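Local coordinates for protein CT_858 (Chlamydia trachomatis, PDB 3DOR) that probably cleaves proteins as a serine-type endopeptidase, being the mature, dimeric form of the secreted chlamydial protease CPAF, at residues Ile298-Trp303 with Asn340-Ser345; Gln464-Ala469 with Arg488-Gly493. All coordinates share one frame; numbering follows the deposited sequence.

Both contacts are buried and join loops at neighbouring strands of the mixed sheet in the peptidase family S41 region, with centres about 10 Å apart. Interaction 1 holds the loop after strand 290-297 to the loop after strand 333-337, mainly through backbone and amide hydrogen bonds, and opens toward solvent at one end. Interaction 2 sets the entry to helix 468-478 against the loop after strand 483-486; there a single hydrogen bond is supplemented by methyl and ring packing. The two meet through Asn341, whose backbone N and O probably pair with Gln464 O and Phe466 N, so that the 340-345 and 464-469 segments lie side by side.

Interaction 1. Residues Ile298-Trp303 with Asn340-Ser345; sequences IPTYSW and NNPGGS
Two loops that follow adjacent parallel strands of the mixed sheet, 290-297 and 333-337, are stitched together here, packed and buried around Asn341 and Tyr301 but open to solvent toward Ser345. At the buried end Asn341 extends with CG anti to its backbone N (chi1 -178°), and its amide works in both directions. ND2 gives a hydrogen bond to Ile298 O at 2.9 Å, its partner close to the amide plane but the nitrogen lying above the carbonyl plane of Ile298. OD1 accepts from Gly343 N at 2.9 Å, in its carbonyl plane, closing an Asx turn. Both grips fix the rotation of the amide, which crosses the Tyr301 side chain at about a right angle, with the two planes only 28° apart; ND2 comes within 3.4 Å of Tyr301 CE1. Gly343 CA sits at the edge of the same ring. The Tyr301 side chain also touches Cys468, Leu349 and Leu352, and its hydroxyl is bonded to Gln338.

Farther along, the backbones form a single beta bridge of parallel pattern about Tyr301, whose N donates to Gly343 O (2.9 Å) and whose O accepts from Ser345 N (2.9 Å). The bridged backbones run close at Gly344, which has no side chain to intrude on Tyr301 C. Thr300 OG1 accepts from Ser302 N at 3.1 Å, closing an ST turn with an N-H...O angle of 175°. This end nevertheless opens to solvent: Gly344 is exposed, Ser302 and Ser345 partly so, and the serine hydroxyls turn to Asp305 and Glu403. The bonding is nearly all backbone and amide, implying a set conformation for the extended Gly343-Gly344 segment; Gly343 CA packs against Ser467 OG, so the glycine pair lies beside the probable nucleophile, a place consistent with the oxyanion-hole loop of ClpP/crotonase-clan peptidases.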
# COMPACT_ATOMS: atom_id res chain seq x y z
N ILE B 298 -7.25 -28.14 1.19
CA ILE B 298 -6.61 -26.90 0.74
C ILE B 298 -7.40 -25.88 1.55
O ILE B 298 -8.57 -25.62 1.25
CB ILE B 298 -6.80 -26.66 -0.79
CG1 ILE B 298 -6.13 -27.77 -1.59
CG2 ILE B 298 -6.21 -25.32 -1.19
CD1 ILE B 298 -6.30 -27.63 -3.11
N PRO B 299 -6.78 -25.29 2.58
CA PRO B 299 -7.45 -24.32 3.45
C PRO B 299 -7.62 -22.88 2.96
O PRO B 299 -8.61 -22.22 3.29
CB PRO B 299 -6.63 -24.41 4.74
CG PRO B 299 -5.24 -24.53 4.20
CD PRO B 299 -5.38 -25.48 3.00
N THR B 300 -6.66 -22.40 2.18
CA THR B 300 -6.71 -21.04 1.67
C THR B 300 -5.81 -20.93 0.45
O THR B 300 -4.93 -21.78 0.25
CB THR B 300 -6.21 -20.03 2.72
OG1 THR B 300 -6.16 -18.73 2.14
CG2 THR B 300 -4.80 -20.41 3.19
N TYR B 301 -6.03 -19.90 -0.36
CA TYR B 301 -5.19 -19.69 -1.52
C TYR B 301 -4.24 -18.51 -1.31
O TYR B 301 -3.51 -18.11 -2.22
CB TYR B 301 -6.02 -19.53 -2.80
CG TYR B 301 -6.71 -20.84 -3.18
CD1 TYR B 301 -8.05 -21.06 -2.88
CD2 TYR B 301 -5.99 -21.89 -3.76
CE1 TYR B 301 -8.67 -22.29 -3.14
CE2 TYR B 301 -6.61 -23.13 -4.03
CZ TYR B 301 -7.94 -23.32 -3.71
OH TYR B 301 -8.56 -24.54 -3.91
N SER B 302 -4.25 -17.94 -0.12
CA SER B 302 -3.28 -16.88 0.17
C SER B 302 -2.29 -17.68 1.01
O SER B 302 -2.36 -17.72 2.24
CB SER B 302 -3.92 -15.72 0.94
OG SER B 302 -4.28 -16.09 2.25
N TRP B 303 -1.38 -18.36 0.31
CA TRP B 303 -0.40 -19.22 0.94
C TRP B 303 0.33 -18.67 2.15
O TRP B 303 0.65 -19.41 3.07
CB TRP B 303 0.63 -19.69 -0.10
CG TRP B 303 1.26 -18.58 -0.88
CD1 TRP B 303 0.74 -17.93 -1.96
CD2 TRP B 303 2.56 -18.02 -0.66
NE1 TRP B 303 1.63 -16.99 -2.43
CE2 TRP B 303 2.76 -17.02 -1.64
CE3 TRP B 303 3.57 -18.26 0.28
CZ2 TRP B 303 3.93 -16.27 -1.72
CZ3 TRP B 303 4.74 -17.51 0.20
CH2 TRP B 303 4.91 -16.53 -0.79
N ASN B 340 -14.88 -24.05 3.45
CA ASN B 340 -14.45 -22.97 4.33
C ASN B 340 -13.07 -22.43 3.94
O ASN B 340 -12.12 -22.45 4.72
CB ASN B 340 -14.40 -23.48 5.78
CG ASN B 340 -15.78 -23.67 6.39
OD1 ASN B 340 -16.80 -23.60 5.71
ND2 ASN B 340 -15.80 -23.91 7.69
N ASN B 341 -12.98 -21.93 2.72
CA ASN B 341 -11.75 -21.42 2.16
C ASN B 341 -12.07 -20.03 1.62
O ASN B 341 -12.94 -19.88 0.77
CB ASN B 341 -11.32 -22.37 1.04
CG ASN B 341 -10.02 -21.97 0.40
OD1 ASN B 341 -9.79 -20.80 0.11
ND2 ASN B 341 -9.16 -22.95 0.15
N PRO B 342 -11.35 -18.99 2.09
CA PRO B 342 -11.53 -17.59 1.70
C PRO B 342 -11.01 -17.14 0.34
O PRO B 342 -11.21 -15.99 -0.04
CB PRO B 342 -10.84 -16.84 2.82
CG PRO B 342 -9.61 -17.71 3.04
CD PRO B 342 -10.22 -19.12 3.05
N GLY B 343 -10.34 -18.03 -0.39
CA GLY B 343 -9.78 -17.63 -1.67
C GLY B 343 -8.36 -17.15 -1.47
O GLY B 343 -7.69 -17.58 -0.53
N GLY B 344 -7.88 -16.25 -2.33
CA GLY B 344 -6.53 -15.75 -2.18
C GLY B 344 -5.83 -15.33 -3.45
O GLY B 344 -6.34 -14.50 -4.21
N SER B 345 -4.66 -15.92 -3.69
CA SER B 345 -3.84 -15.61 -4.86
C SER B 345 -4.14 -16.48 -6.07
O SER B 345 -4.06 -17.71 -6.01
CB SER B 345 -2.35 -15.73 -4.49
OG SER B 345 -1.52 -15.51 -5.62

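Interaction 2. Residues Gln464-Ala469 with Arg488-Gly493; sequences QDFSCA and RTAGAG
The turn from strand 457-461 into helix 468-478, where Ser467 occupies the N-cap position, packs against the loop after strand 483-486. One hydrogen bond crosses the contact: Ala490 N donates to Asp465 O at 3.1 Å, lying in the carbonyl plane, with an N-H...O angle of 143°. The methyl of Ala490 points toward the other segment and lies against the CD2-CE2 side of the Phe466 ring, with Ala490 CB 3.4 Å from Phe466 CE2. That ring also meets Phe72 edge-to-face. Ala492 CB points into the turn as well, 4.1 Å from Phe466 CB and 3.5 Å from Ser467 N.

Ser467 has an unusual backbone, phi 41° and psi -108°, and its side chain makes no capping bond; OG instead gives a weak bond to Phe466 O. A serine at a helix start with His73 against it is consistent with the nucleophile position of a serine peptidase of this family. Its CA-H is directed to Ala492 O, 3.3 Å from Ser467 CA, so the 488-493 loop reaches the backbone of Ser467 itself.

Thr489 closes the other end, its CG2 resting 3.8 Å from Asp465 CB. With OG1 between its backbone N and carbonyl carbon, Thr489 turns its hydroxyl to Asp470 and Val530, while Asp470 in turn receives the amides of Gly491 and Ala492.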
# COMPACT_ATOMS: atom_id res chain seq x y z
N GLN B 464 -19.19 -21.57 2.01
CA GLN B 464 -18.18 -20.68 2.55
C GLN B 464 -16.87 -20.77 1.77
O GLN B 464 -15.78 -20.70 2.34
CB GLN B 464 -17.96 -20.94 4.05
CG GLN B 464 -19.15 -20.51 4.91
CD GLN B 464 -18.83 -20.46 6.40
OE1 GLN B 464 -18.27 -21.41 6.96
NE2 GLN B 464 -19.19 -19.36 7.04
N ASP B 465 -17.00 -20.92 0.45
CA ASP B 465 -15.87 -20.95 -0.49
C ASP B 465 -15.99 -19.68 -1.31
O ASP B 465 -17.01 -19.46 -1.96
CB ASP B 465 -15.95 -22.17 -1.41
CG ASP B 465 -15.45 -23.41 -0.76
OD1 ASP B 465 -14.57 -23.28 0.13
OD2 ASP B 465 -15.90 -24.51 -1.13
N PHE B 466 -14.95 -18.85 -1.30
CA PHE B 466 -14.96 -17.58 -2.02
C PHE B 466 -13.79 -17.40 -3.00
O PHE B 466 -12.74 -18.00 -2.83
CB PHE B 466 -14.94 -16.41 -1.03
CG PHE B 466 -15.94 -16.54 0.10
CD1 PHE B 466 -15.68 -17.38 1.18
CD2 PHE B 466 -17.14 -15.82 0.08
CE1 PHE B 466 -16.60 -17.50 2.24
CE2 PHE B 466 -18.07 -15.93 1.13
CZ PHE B 466 -17.79 -16.77 2.22
N SER B 467 -14.00 -16.54 -4.00
CA SER B 467 -13.01 -16.23 -5.05
C SER B 467 -12.22 -17.42 -5.58
O SER B 467 -12.78 -18.24 -6.31
CB SER B 467 -12.05 -15.11 -4.58
OG SER B 467 -11.46 -15.40 -3.33
N CYS B 468 -10.93 -17.53 -5.25
CA CYS B 468 -10.18 -18.67 -5.75
C CYS B 468 -10.84 -19.99 -5.35
O CYS B 468 -10.72 -20.97 -6.08
CB CYS B 468 -8.72 -18.63 -5.26
SG CYS B 468 -7.74 -17.32 -6.06
N ALA B 469 -11.53 -20.01 -4.21
CA ALA B 469 -12.23 -21.22 -3.75
C ALA B 469 -13.53 -21.42 -4.55
O ALA B 469 -14.19 -22.48 -4.47
CB ALA B 469 -12.52 -21.15 -2.26
N ARG B 488 -23.26 -25.55 -3.17
CA ARG B 488 -22.87 -24.43 -4.02
C ARG B 488 -21.96 -23.42 -3.31
O ARG B 488 -22.21 -23.05 -2.16
CB ARG B 488 -24.15 -23.73 -4.51
CG ARG B 488 -23.96 -22.51 -5.39
CD ARG B 488 -25.33 -21.87 -5.74
NE ARG B 488 -26.19 -22.76 -6.52
CZ ARG B 488 -26.13 -22.91 -7.85
NH1 ARG B 488 -25.25 -22.22 -8.56
NH2 ARG B 488 -26.93 -23.78 -8.45
N THR B 489 -20.92 -22.96 -4.02
CA THR B 489 -19.99 -21.99 -3.45
C THR B 489 -20.63 -20.59 -3.36
O THR B 489 -21.67 -20.32 -3.99
CB THR B 489 -18.67 -21.93 -4.28
OG1 THR B 489 -18.95 -21.51 -5.62
CG2 THR B 489 -18.00 -23.33 -4.34
N ALA B 490 -20.01 -19.71 -2.58
CA ALA B 490 -20.52 -18.36 -2.35
C ALA B 490 -20.74 -17.46 -3.56
O ALA B 490 -21.78 -16.82 -3.68
CB ALA B 490 -19.64 -17.64 -1.35
N GLY B 491 -19.75 -17.39 -4.44
CA GLY B 491 -19.89 -16.56 -5.61
C GLY B 491 -19.26 -15.18 -5.51
O GLY B 491 -19.93 -14.16 -5.67
N ALA B 492 -17.97 -15.14 -5.18
CA ALA B 492 -17.25 -13.87 -5.14
C ALA B 492 -16.50 -13.98 -6.48
O ALA B 492 -15.32 -14.34 -6.52
CB ALA B 492 -16.27 -13.83 -3.97
N GLY B 493 -17.23 -13.71 -7.56
CA GLY B 493 -16.69 -13.86 -8.90
C GLY B 493 -15.93 -12.75 -9.59
O GLY B 493 -16.24 -12.41 -10.74